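PDB 6EKT: protein P47 from Clostridium botulinum, which may form part of a progenitor toxin complex that protects botulinum neurotoxin during its passage through the host gut, and resembles tubular lipid-binding (TULIP) proteins. Local coordinates for residues I29-S34 with L209-V214; N49-L54 with E170-Y175; G76-F81 with V108-L113; S103-V108 with V143-G148; D114-I119 with K128-S133. All coordinates share one frame; numbering follows the deposited sequence.

Contact 1: residues I29-S34 with L209-V214; sequences IVYGCS and LFILSV
Ile29 O is gripped twice by Ser213, from the backbone N at 2.9 Å and from the side-chain OG at 2.8 Å, where strands 29-34 and 209-214 run antiparallel as third and second strands of a six-stranded sheet near the centre of the TULIP-like chain. The amide nitrogen comes nearly along the C=O axis (163°), while the hydroxyl swings in from one side. Ser213 can do both because its OG sits between its own backbone N and carbonyl carbon (chi1 73°), which brings it to the Ile29 carbonyl. The same OG accepts from a water, which also lies 2.7 Å from Tyr31 OH, in the plane of the ring at its edge. The Tyr31 and Ile211 backbones pair in both directions, as do those of Cys33 and Leu209. Strands 238-242 and 193-199 flank this pair. On the face carrying Tyr31, Ile211 and Cys33, strand 411-413 packs across, with Trp413 against Cys33, Leu209 and Ile211. On the other face the Phe210 ring meets Gly32 at a slant, close to the strand because glycine lacks a side chain, with Tyr31 O at its edge. Phe210 CD1 reaches Gly32 CA at 3.5 Å and Val30 CG1 at 3.8 Å.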
# COMPACT_ATOMS: atom_id res chain seq x y z
N ILE A 29 2.63 3.54 -3.41
CA ILE A 29 2.32 2.43 -2.49
C ILE A 29 2.49 2.97 -1.10
O ILE A 29 3.50 3.62 -0.80
CB ILE A 29 3.23 1.17 -2.66
CG1 ILE A 29 3.32 0.76 -4.15
CG2 ILE A 29 2.71 0.02 -1.79
CD1 ILE A 29 4.27 -0.41 -4.43
N VAL A 30 1.49 2.71 -0.27
CA VAL A 30 1.47 3.21 1.12
C VAL A 30 1.42 1.99 2.02
O VAL A 30 0.62 1.06 1.76
CB VAL A 30 0.27 4.15 1.38
CG1 VAL A 30 0.25 4.61 2.83
CG2 VAL A 30 0.34 5.36 0.48
N TYR A 31 2.28 1.97 3.05
CA TYR A 31 2.37 0.85 3.98
C TYR A 31 2.01 1.32 5.38
O TYR A 31 2.46 2.38 5.80
CB TYR A 31 3.80 0.31 4.01
CG TYR A 31 4.35 -0.07 2.65
CD1 TYR A 31 4.93 0.90 1.82
CD2 TYR A 31 4.32 -1.41 2.20
CE1 TYR A 31 5.45 0.56 0.57
CE2 TYR A 31 4.84 -1.77 0.94
CZ TYR A 31 5.41 -0.78 0.15
OH TYR A 31 5.91 -1.10 -1.08
N GLY A 32 1.20 0.54 6.10
CA GLY A 32 0.83 0.92 7.48
C GLY A 32 0.92 -0.19 8.53
O GLY A 32 0.70 -1.37 8.22
N CYS A 33 1.23 0.21 9.76
CA CYS A 33 1.23 -0.71 10.91
C CYS A 33 0.66 -0.02 12.13
O CYS A 33 0.92 1.17 12.37
CB CYS A 33 2.63 -1.24 11.23
SG CYS A 33 2.70 -2.52 12.52
N SER A 34 -0.14 -0.77 12.88
CA SER A 34 -0.75 -0.34 14.13
C SER A 34 0.33 -0.08 15.19
O SER A 34 1.30 -0.85 15.29
CB SER A 34 -1.72 -1.44 14.59
OG SER A 34 -2.13 -1.27 15.94
N LEU A 209 1.33 3.99 12.11
CA LEU A 209 2.60 4.39 11.49
C LEU A 209 2.49 4.06 10.02
O LEU A 209 2.08 2.93 9.65
CB LEU A 209 3.80 3.63 12.08
CG LEU A 209 4.34 4.04 13.48
CD1 LEU A 209 3.42 3.54 14.56
CD2 LEU A 209 5.74 3.47 13.72
N PHE A 210 2.81 5.04 9.17
CA PHE A 210 2.73 4.87 7.72
C PHE A 210 4.05 5.16 7.05
O PHE A 210 4.78 6.04 7.50
CB PHE A 210 1.65 5.78 7.12
CG PHE A 210 0.25 5.28 7.32
CD1 PHE A 210 -0.22 4.17 6.61
CD2 PHE A 210 -0.64 5.95 8.18
CE1 PHE A 210 -1.52 3.70 6.78
CE2 PHE A 210 -1.95 5.50 8.35
CZ PHE A 210 -2.40 4.37 7.65
N ILE A 211 4.34 4.43 5.98
CA ILE A 211 5.43 4.78 5.06
C ILE A 211 4.77 5.03 3.71
O ILE A 211 4.04 4.16 3.20
CB ILE A 211 6.52 3.65 4.96
CG1 ILE A 211 7.28 3.54 6.29
CG2 ILE A 211 7.49 3.90 3.80
CD1 ILE A 211 8.07 2.23 6.46
N LEU A 212 5.01 6.21 3.15
CA LEU A 212 4.49 6.61 1.84
C LEU A 212 5.62 6.45 0.84
O LEU A 212 6.73 6.92 1.11
CB LEU A 212 4.04 8.08 1.90
CG LEU A 212 2.72 8.46 2.58
CD1 LEU A 212 2.45 7.80 3.92
CD2 LEU A 212 2.59 9.97 2.72
N SER A 213 5.36 5.81 -0.31
CA SER A 213 6.44 5.60 -1.29
C SER A 213 6.04 5.97 -2.71
O SER A 213 4.87 5.86 -3.09
CB SER A 213 6.94 4.13 -1.29
OG SER A 213 6.01 3.23 -1.90
N VAL A 214 7.05 6.37 -3.49
CA VAL A 214 6.93 6.43 -4.95
C VAL A 214 7.96 5.47 -5.56
O VAL A 214 9.05 5.31 -5.02
CB VAL A 214 7.09 7.88 -5.44
CG1 VAL A 214 7.35 7.95 -6.93
CG2 VAL A 214 5.81 8.66 -5.15
O HOH W 1 7.30 0.77 -2.45

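Contact 2: residues N49-L54 with E170-Y175; sequences NNIQFL and EKQISY
One hydrogen bond joins the side chain of Gln172 to the backbone of Gln52: Gln172 NE2 donates to Gln52 O at 2.8 Å. The acceptor lies close to the plane of the Gln172 amide, whereas the nitrogen is tilted 28° from the Gln52 carbonyl plane. A second bond, from NE2 to Asn169 OD1, would help hold the amide in this rotation. The amide also passes the rim of the Phe53 ring, with Gln172 NE2 3.8 Å from Phe53 CD1 and the two planes 68° apart. The segments meet where the loop after helix 152-168, which includes a 3-10 turn at 170-172, passes the beginning of edge strand 52-57, just beyond the Schellman motif that ends helix 35-49 at Asn50. Apolar contacts complete the join. Ile173 crosses Phe53 at about a right angle, its CG1 lying in the ring plane 3.8 Å from Phe53 CZ, and its CD1 meets Ile51 CG2 at 4.0 Å, the two isoleucine side chains crossing at a slant. Ile51 CD1 rests 3.9 Å from Gln172 O, the Ile51 and Gln172 side chains running past each other in opposite directions. Phe166 and Phe68 both meet the Phe53 ring edge-to-face.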
# COMPACT_ATOMS: atom_id res chain seq x y z
N ASN A 49 17.02 -5.23 26.79
CA ASN A 49 18.33 -4.59 26.74
C ASN A 49 18.71 -3.81 28.01
O ASN A 49 19.83 -3.29 28.11
CB ASN A 49 18.44 -3.71 25.49
CG ASN A 49 18.68 -4.52 24.22
OD1 ASN A 49 19.77 -5.04 24.01
ND2 ASN A 49 17.67 -4.60 23.37
N ASN A 50 17.77 -3.76 28.96
CA ASN A 50 17.92 -3.05 30.26
C ASN A 50 18.56 -1.68 30.11
O ASN A 50 19.59 -1.38 30.73
CB ASN A 50 18.69 -3.90 31.28
CG ASN A 50 18.03 -5.23 31.53
OD1 ASN A 50 17.13 -5.35 32.37
ND2 ASN A 50 18.46 -6.25 30.79
N ILE A 51 17.94 -0.86 29.26
CA ILE A 51 18.48 0.43 28.85
C ILE A 51 18.61 1.37 30.04
O ILE A 51 17.63 1.64 30.75
CB ILE A 51 17.63 1.08 27.73
CG1 ILE A 51 17.43 0.12 26.53
CG2 ILE A 51 18.19 2.43 27.32
CD1 ILE A 51 18.68 -0.16 25.71
N GLN A 52 19.84 1.83 30.25
CA GLN A 52 20.10 2.96 31.15
C GLN A 52 20.96 4.03 30.49
O GLN A 52 21.91 3.71 29.76
CB GLN A 52 20.65 2.51 32.51
CG GLN A 52 22.04 1.90 32.53
CD GLN A 52 22.64 1.89 33.93
OE1 GLN A 52 23.55 2.66 34.24
NE2 GLN A 52 22.09 1.04 34.80
N PHE A 53 20.59 5.28 30.72
CA PHE A 53 21.31 6.43 30.17
C PHE A 53 22.02 7.13 31.33
O PHE A 53 21.38 7.52 32.32
CB PHE A 53 20.36 7.44 29.49
CG PHE A 53 19.76 6.98 28.16
CD1 PHE A 53 20.13 5.78 27.53
CD2 PHE A 53 18.81 7.80 27.52
CE1 PHE A 53 19.57 5.41 26.31
CE2 PHE A 53 18.25 7.43 26.30
CZ PHE A 53 18.62 6.24 25.70
N LEU A 54 23.34 7.27 31.19
CA LEU A 54 24.17 8.11 32.06
C LEU A 54 24.78 9.29 31.30
O LEU A 54 25.15 9.16 30.13
CB LEU A 54 25.33 7.30 32.68
CG LEU A 54 25.07 5.99 33.43
CD1 LEU A 54 26.35 5.15 33.55
CD2 LEU A 54 24.53 6.29 34.81
N GLU A 170 22.81 7.82 22.28
CA GLU A 170 22.14 7.55 21.02
C GLU A 170 22.46 6.14 20.45
O GLU A 170 21.55 5.44 20.01
CB GLU A 170 22.42 8.71 20.04
CG GLU A 170 22.34 8.41 18.56
CD GLU A 170 23.70 8.16 17.95
OE1 GLU A 170 24.64 8.94 18.23
OE2 GLU A 170 23.83 7.18 17.18
N LYS A 171 23.72 5.71 20.53
CA LYS A 171 24.13 4.38 20.03
C LYS A 171 23.44 3.19 20.70
O LYS A 171 23.40 2.10 20.14
CB LYS A 171 25.66 4.21 20.10
CG LYS A 171 26.44 5.20 19.24
CD LYS A 171 26.42 4.83 17.75
CE LYS A 171 26.99 5.96 16.89
NZ LYS A 171 28.41 6.29 17.19
N GLN A 172 22.87 3.41 21.88
CA GLN A 172 22.19 2.35 22.63
C GLN A 172 20.83 1.95 22.09
O GLN A 172 20.37 0.84 22.36
CB GLN A 172 22.00 2.78 24.07
CG GLN A 172 23.22 2.61 24.95
CD GLN A 172 22.81 2.33 26.37
OE1 GLN A 172 22.27 1.26 26.66
NE2 GLN A 172 23.02 3.29 27.25
N ILE A 173 20.18 2.87 21.39
CA ILE A 173 18.87 2.64 20.83
C ILE A 173 19.05 2.39 19.33
O ILE A 173 19.46 3.30 18.59
CB ILE A 173 17.92 3.85 21.08
CG1 ILE A 173 17.84 4.21 22.58
CG2 ILE A 173 16.54 3.63 20.43
CD1 ILE A 173 17.23 3.16 23.50
N SER A 174 18.79 1.15 18.92
CA SER A 174 18.79 0.73 17.51
C SER A 174 17.52 -0.03 17.17
O SER A 174 17.57 -0.96 16.35
CB SER A 174 19.97 -0.21 17.20
OG SER A 174 21.19 0.22 17.75
N TYR A 175 16.38 0.34 17.77
CA TYR A 175 15.14 -0.33 17.43
C TYR A 175 14.77 -0.07 15.95
O TYR A 175 14.79 1.09 15.50
CB TYR A 175 13.99 0.03 18.38
CG TYR A 175 12.72 -0.69 18.00
CD1 TYR A 175 12.50 -2.02 18.40
CD2 TYR A 175 11.75 -0.07 17.20
CE1 TYR A 175 11.35 -2.70 18.03
CE2 TYR A 175 10.59 -0.74 16.82
CZ TYR A 175 10.39 -2.04 17.24
OH TYR A 175 9.25 -2.71 16.86

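Contact 3: residues G76-F81 with V108-L113; sequences GGSSNF and VLEIKL
Phe81 meets the backbone of strand 108-113 obliquely, with the side chains of Glu110 and Lys112 to its two ends. Its CD2 comes within 3.4 Å of Lys112 N, an approach that is neither clearly face nor edge. Chi1 of -73° sets CG anti to the carbonyl carbon and brings the ring against the neighbouring strand. Glu110 crosses the ring at about a right angle, with the carboxylate plane turned 48° from it, and Glu110 OE2 sits 3.7 Å from Phe81 CB. That carboxylate takes a weak hydrogen bond from Ser78 OG to OE2 at 3.1 Å, but its stronger partners are Lys140, at OE2, and Arg83, at OE1; two cations would be expected to keep it ionised. Lys140 also makes a cation-pi contact with Phe81. Lys112 runs alongside Asn80, both pointing the same way, and bends at its last two torsions to bring NZ to Asn80 OD1 at 2.8 Å. Lys112 NZ stands above the amide carbonyl plane, 44° out of it, rather than on a lone pair, and lies 3.8 Å from Phe81 CE1. In the backbone, Leu113 N donates to Asn80 O at 3.2 Å, and Phe81 and Lys112 form a non-hydrogen-bonded antiparallel pair. The type II' turn from Ser78 to Phe81 belongs to the connection between strands 72-74 and 81-88, neighbours in the antiparallel sheet whose next strand is 108-118.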
# COMPACT_ATOMS: atom_id res chain seq x y z
N GLY A 76 -0.69 11.85 18.93
CA GLY A 76 -0.47 13.29 19.01
C GLY A 76 0.80 13.69 18.30
O GLY A 76 1.03 14.88 18.05
N GLY A 77 1.62 12.69 17.97
CA GLY A 77 2.80 12.86 17.15
C GLY A 77 2.48 13.58 15.86
O GLY A 77 1.55 13.22 15.13
N SER A 78 3.26 14.59 15.61
CA SER A 78 3.11 15.40 14.48
C SER A 78 4.00 14.87 13.41
O SER A 78 5.13 14.52 13.69
CB SER A 78 3.61 16.78 14.83
OG SER A 78 4.86 16.75 15.50
N SER A 79 3.47 14.79 12.21
CA SER A 79 4.25 14.42 11.04
C SER A 79 5.22 13.26 11.18
O SER A 79 4.79 12.15 11.37
CB SER A 79 4.96 15.66 10.47
OG SER A 79 6.04 16.08 11.24
N ASN A 80 6.52 13.57 11.10
CA ASN A 80 7.57 12.61 11.16
C ASN A 80 8.19 12.38 12.53
O ASN A 80 9.27 11.97 12.61
CB ASN A 80 8.63 12.90 10.13
CG ASN A 80 9.10 14.32 10.17
OD1 ASN A 80 9.39 14.82 11.19
ND2 ASN A 80 9.18 14.95 9.02
N PHE A 81 7.48 12.74 13.56
CA PHE A 81 7.86 12.43 14.95
C PHE A 81 6.95 11.35 15.50
O PHE A 81 5.76 11.31 15.16
CB PHE A 81 7.69 13.67 15.86
CG PHE A 81 8.71 14.74 15.66
CD1 PHE A 81 8.50 15.77 14.72
CD2 PHE A 81 9.87 14.77 16.44
CE1 PHE A 81 9.44 16.78 14.56
CE2 PHE A 81 10.82 15.77 16.27
CZ PHE A 81 10.60 16.77 15.33
N VAL A 108 7.17 12.79 28.57
CA VAL A 108 6.63 12.61 27.23
C VAL A 108 7.53 13.38 26.28
O VAL A 108 7.69 14.60 26.40
CB VAL A 108 5.16 13.11 27.13
CG1 VAL A 108 4.60 12.84 25.73
CG2 VAL A 108 4.30 12.44 28.19
N LEU A 109 8.13 12.63 25.35
CA LEU A 109 8.98 13.20 24.35
C LEU A 109 8.36 13.02 22.96
O LEU A 109 7.42 12.23 22.77
CB LEU A 109 10.36 12.53 24.38
CG LEU A 109 11.06 12.39 25.74
CD1 LEU A 109 12.31 11.54 25.66
CD2 LEU A 109 11.38 13.76 26.30
N GLU A 110 8.89 13.78 22.01
CA GLU A 110 8.69 13.49 20.61
C GLU A 110 10.05 13.29 19.97
O GLU A 110 10.94 14.12 20.12
CB GLU A 110 7.90 14.59 19.91
CG GLU A 110 6.41 14.40 20.06
CD GLU A 110 5.57 15.40 19.28
OE1 GLU A 110 4.41 15.58 19.67
OE2 GLU A 110 6.05 16.00 18.29
N ILE A 111 10.21 12.17 19.26
CA ILE A 111 11.50 11.86 18.63
C ILE A 111 11.26 11.61 17.16
O ILE A 111 10.33 10.86 16.80
CB ILE A 111 12.24 10.68 19.31
CG1 ILE A 111 12.41 10.93 20.83
CG2 ILE A 111 13.60 10.44 18.64
CD1 ILE A 111 13.17 9.86 21.61
N LYS A 112 12.09 12.23 16.33
CA LYS A 112 12.02 12.06 14.88
C LYS A 112 12.40 10.63 14.48
O LYS A 112 13.24 10.00 15.12
CB LYS A 112 12.96 13.06 14.21
CG LYS A 112 12.75 13.19 12.71
CD LYS A 112 13.67 14.22 12.08
CE LYS A 112 13.25 15.66 12.35
NZ LYS A 112 11.92 15.96 11.79
N LEU A 113 11.74 10.12 13.44
CA LEU A 113 12.18 8.90 12.75
C LEU A 113 12.80 9.30 11.43
O LEU A 113 12.36 10.27 10.80
CB LEU A 113 11.02 7.91 12.54
CG LEU A 113 10.12 7.48 13.72
CD1 LEU A 113 9.22 6.30 13.37
CD2 LEU A 113 10.89 7.14 14.98

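Contact 4: residues S103-V108 with V143-G148; sequences SGINPV and VSDLNG
The Asp145 carboxylate is used from both faces: Asn106 N donates to OD1 from one at 2.8 Å, and Asn147 N reaches the same oxygen from the other at 3.0 Å. Neither lies near the carboxylate plane, the donors standing 52° and 74° out of it. With CG anti to its backbone N (chi1 -172°), Asp145 reaches the 103-108 chain, where Ile105 crosses it at about a right angle and puts CG1 3.5 Å from Asp145 OD2. OD2 also accepts from Asn149 N. The Asn147 amide is aligned with its acceptor, since Gly104 O lies close to its plane, 2.7 Å from Asn147 ND2. The bond from Asn147 N to Asp145 OD1 makes an Asx turn at the start of the type I beta turn from Asp145 to Gly148, which leads from strand 124-141 toward helix 152-168. From within the turn, Leu146 N donates to Asn106 O in the chain entering strand 108-118, and Val108 and Val143 then form a hydrogen-bonded antiparallel pair. Ser144 O, buried against Pro107, has no hydrogen-bonding partner in the model. Apolar packing flanks the backbone bonds: Val108 CG2 meets Leu146 CD2 at 3.9 Å, and the Asn106 side chain runs alongside Leu146, pointing the same way. Phe158 and Leu162 of helix 152-168 lie against Pro107.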
# COMPACT_ATOMS: atom_id res chain seq x y z
N SER A 103 12.88 8.32 40.28
CA SER A 103 11.95 7.18 40.37
C SER A 103 10.51 7.66 40.23
O SER A 103 10.09 8.60 40.93
CB SER A 103 12.11 6.44 41.70
OG SER A 103 13.42 5.93 41.82
N GLY A 104 9.77 7.05 39.31
CA GLY A 104 8.36 7.38 39.09
C GLY A 104 8.10 8.62 38.24
O GLY A 104 6.96 9.04 38.10
N ILE A 105 9.16 9.17 37.65
CA ILE A 105 9.04 10.30 36.70
C ILE A 105 8.73 9.74 35.31
O ILE A 105 9.34 8.75 34.87
CB ILE A 105 10.30 11.23 36.75
CG1 ILE A 105 10.24 12.20 37.95
CG2 ILE A 105 10.44 12.08 35.49
CD1 ILE A 105 10.25 11.57 39.32
N ASN A 106 7.78 10.39 34.63
CA ASN A 106 7.17 9.86 33.40
C ASN A 106 7.14 10.93 32.27
O ASN A 106 6.09 11.54 32.00
CB ASN A 106 5.77 9.30 33.73
CG ASN A 106 5.17 8.49 32.59
OD1 ASN A 106 5.87 8.07 31.66
ND2 ASN A 106 3.86 8.26 32.68
N PRO A 107 8.30 11.16 31.60
CA PRO A 107 8.39 12.18 30.56
C PRO A 107 7.66 11.78 29.28
O PRO A 107 7.54 10.59 28.96
CB PRO A 107 9.90 12.28 30.28
CG PRO A 107 10.58 11.60 31.45
CD PRO A 107 9.61 10.51 31.81
N VAL A 108 7.17 12.79 28.57
CA VAL A 108 6.63 12.61 27.23
C VAL A 108 7.53 13.38 26.28
O VAL A 108 7.69 14.60 26.40
CB VAL A 108 5.16 13.11 27.13
CG1 VAL A 108 4.60 12.84 25.73
CG2 VAL A 108 4.30 12.44 28.19
N VAL A 143 6.24 16.92 27.86
CA VAL A 143 5.94 17.06 29.29
C VAL A 143 7.11 16.47 30.07
O VAL A 143 7.51 15.33 29.84
CB VAL A 143 4.63 16.33 29.72
CG1 VAL A 143 4.27 16.65 31.17
CG2 VAL A 143 3.46 16.71 28.81
N SER A 144 7.66 17.24 31.01
CA SER A 144 8.79 16.77 31.82
C SER A 144 8.40 15.58 32.69
O SER A 144 9.13 14.58 32.77
CB SER A 144 9.37 17.93 32.66
OG SER A 144 9.82 18.97 31.79
N ASP A 145 7.23 15.68 33.32
CA ASP A 145 6.69 14.59 34.13
C ASP A 145 5.17 14.62 34.12
O ASP A 145 4.54 15.52 34.68
CB ASP A 145 7.23 14.66 35.58
CG ASP A 145 6.83 13.43 36.42
OD1 ASP A 145 6.37 12.42 35.87
OD2 ASP A 145 7.01 13.49 37.65
N LEU A 146 4.60 13.62 33.46
CA LEU A 146 3.16 13.42 33.41
C LEU A 146 2.55 13.21 34.82
O LEU A 146 1.35 13.44 35.02
CB LEU A 146 2.86 12.22 32.49
CG LEU A 146 1.62 12.15 31.60
CD1 LEU A 146 1.40 13.40 30.76
CD2 LEU A 146 1.73 10.92 30.72
N ASN A 147 3.39 12.82 35.78
CA ASN A 147 2.98 12.59 37.18
C ASN A 147 3.08 13.84 38.09
O ASN A 147 2.75 13.76 39.28
CB ASN A 147 3.78 11.41 37.77
CG ASN A 147 3.50 10.10 37.05
OD1 ASN A 147 2.40 9.86 36.57
ND2 ASN A 147 4.51 9.23 37.00
N GLY A 148 3.55 14.96 37.54
CA GLY A 148 3.57 16.27 38.22
C GLY A 148 4.62 16.53 39.29
O GLY A 148 4.51 17.49 40.06

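Contact 5: residues D114-I119 with K128-S133; sequences DFFNDI and KFNFGS
Asp114 and Lys128 form an antiparallel hydrogen-bonded pair within the hairpin of strands 108-118 and 124-141, at a partly exposed point where the two short segments diverge steeply, their directions 104° apart. Asp114 N donates to Lys128 O at 3.0 Å, and Lys128 N returns a bond to Asp114 O at 3.1 Å. A side-chain bond extends this pairing: Asn130 ND2 donates to Asp114 OD2 at 2.9 Å and 169°, meeting the carboxylate on its anti side, a little out of plane. The carboxylate and amide planes are steeply inclined to each other. Asn130 reaches across because its CG is anti to the backbone N (chi1 -172°), and its OD1 accepts from Gly132 N in an Asx turn, so both ends of the amide are engaged. The Phe116 ring turns its edge to the 128-130 backbone and the Asn130 side chain. Lys128 O and Asn130 CB lie at that edge, in the ring plane, and Phe116 CZ touches Asn130 CG at 3.7 Å, with ring and amide planes not far from perpendicular. Lys128 crosses the ring at about a right angle; its chain bends at chi3, placing CE 3.9 Å from Phe116 CB. Phe129 points away from segment 114-119; its ring meets Phe177 edge-to-face, also meets Trp71, and touches Ile111 and Leu113 of the neighbouring strand, while Phe115 meets Phe194 of strand 193-199 edge-to-face.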
# COMPACT_ATOMS: atom_id res chain seq x y z
N ASP A 114 13.86 8.60 11.04
CA ASP A 114 14.41 8.76 9.71
C ASP A 114 14.80 7.39 9.15
O ASP A 114 14.92 6.43 9.90
CB ASP A 114 15.62 9.71 9.72
CG ASP A 114 15.22 11.16 9.53
OD1 ASP A 114 14.55 11.47 8.52
OD2 ASP A 114 15.55 11.99 10.41
N PHE A 115 14.96 7.34 7.83
CA PHE A 115 15.46 6.13 7.17
C PHE A 115 16.98 6.18 7.14
O PHE A 115 17.55 7.18 6.71
CB PHE A 115 14.87 6.00 5.77
CG PHE A 115 13.39 5.74 5.77
CD1 PHE A 115 12.47 6.80 5.78
CD2 PHE A 115 12.90 4.43 5.77
CE1 PHE A 115 11.10 6.56 5.79
CE2 PHE A 115 11.53 4.19 5.78
CZ PHE A 115 10.64 5.25 5.79
N PHE A 116 17.63 5.13 7.63
CA PHE A 116 19.09 5.08 7.73
C PHE A 116 19.72 4.07 6.78
O PHE A 116 19.11 3.03 6.49
CB PHE A 116 19.52 4.79 9.18
CG PHE A 116 19.29 5.96 10.09
CD1 PHE A 116 18.06 6.11 10.75
CD2 PHE A 116 20.28 6.93 10.26
CE1 PHE A 116 17.83 7.22 11.57
CE2 PHE A 116 20.05 8.02 11.09
CZ PHE A 116 18.83 8.16 11.74
N ASN A 117 20.91 4.41 6.29
CA ASN A 117 21.70 3.53 5.42
C ASN A 117 22.43 2.48 6.24
O ASN A 117 22.80 2.71 7.40
CB ASN A 117 22.75 4.32 4.60
CG ASN A 117 22.13 5.35 3.68
OD1 ASN A 117 21.21 5.06 2.92
ND2 ASN A 117 22.63 6.58 3.75
N ASP A 118 22.63 1.33 5.62
CA ASP A 118 23.52 0.32 6.14
C ASP A 118 24.74 0.26 5.24
O ASP A 118 24.63 -0.03 4.04
CB ASP A 118 22.81 -1.03 6.19
CG ASP A 118 23.62 -2.06 6.91
OD1 ASP A 118 24.59 -2.56 6.31
OD2 ASP A 118 23.32 -2.31 8.10
N ILE A 119 25.91 0.53 5.82
CA ILE A 119 27.14 0.64 5.02
C ILE A 119 27.59 -0.63 4.29
O ILE A 119 28.29 -0.53 3.29
CB ILE A 119 28.33 1.27 5.79
CG1 ILE A 119 28.72 0.46 7.04
CG2 ILE A 119 28.02 2.73 6.11
CD1 ILE A 119 29.93 -0.47 6.87
N LYS A 128 14.30 4.17 11.90
CA LYS A 128 14.77 4.17 13.28
C LYS A 128 14.57 5.57 13.89
O LYS A 128 14.44 6.56 13.16
CB LYS A 128 16.27 3.85 13.37
CG LYS A 128 16.70 2.46 12.90
CD LYS A 128 18.10 2.15 13.42
CE LYS A 128 19.19 2.67 12.48
NZ LYS A 128 20.52 2.17 12.94
N PHE A 129 14.57 5.63 15.22
CA PHE A 129 14.71 6.90 15.94
C PHE A 129 15.92 7.69 15.46
O PHE A 129 17.00 7.13 15.25
CB PHE A 129 14.89 6.66 17.44
CG PHE A 129 13.62 6.33 18.18
CD1 PHE A 129 12.54 7.22 18.19
CD2 PHE A 129 13.52 5.15 18.89
CE1 PHE A 129 11.37 6.92 18.89
CE2 PHE A 129 12.36 4.85 19.61
CZ PHE A 129 11.30 5.74 19.61
N ASN A 130 15.74 9.00 15.31
CA ASN A 130 16.84 9.92 15.06
C ASN A 130 16.86 10.97 16.17
O ASN A 130 15.97 11.83 16.24
CB ASN A 130 16.70 10.57 13.69
CG ASN A 130 17.91 11.39 13.30
OD1 ASN A 130 18.87 11.52 14.06
ND2 ASN A 130 17.85 11.98 12.13
N PHE A 131 17.87 10.87 17.03
CA PHE A 131 18.01 11.74 18.19
C PHE A 131 18.57 13.11 17.81
O PHE A 131 18.52 14.05 18.62
CB PHE A 131 18.92 11.08 19.24
CG PHE A 131 18.28 9.96 20.05
CD1 PHE A 131 17.07 9.36 19.67
CD2 PHE A 131 18.94 9.47 21.18
CE1 PHE A 131 16.54 8.31 20.41
CE2 PHE A 131 18.40 8.42 21.92
CZ PHE A 131 17.20 7.84 21.54
N GLY A 132 19.14 13.21 16.60
CA GLY A 132 19.70 14.46 16.09
C GLY A 132 20.88 14.95 16.90
O GLY A 132 21.76 14.16 17.27
N SER A 133 20.90 16.25 17.18
CA SER A 133 21.99 16.87 17.93
C SER A 133 21.43 18.05 18.72
O SER A 133 20.25 18.37 18.60
CB SER A 133 23.13 17.29 17.00
OG SER A 133 22.76 18.41 16.20

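How the contacts relate
Contact 1 closes a long loop of chain within which the other four contacts are nested. Contacts 3 and 5 share strand 108-118, their centres 14 Å apart, and a backbone hydrogen bond between Asn130 N and Lys112 O (2.7 Å) joins them. Contact 4 takes up the same strand's beginning, sharing Val108 with contact 3. Contact 2 lies against contact 5, where Ile173 packs on Phe129 and Phe131. Contact 1 belongs to a separate sheet but touches contact 5 through Ile211 CG1 and Phe115 CZ at 3.8 Å. Contacts 1 and 4 are the farthest apart, about 31 Å between centres.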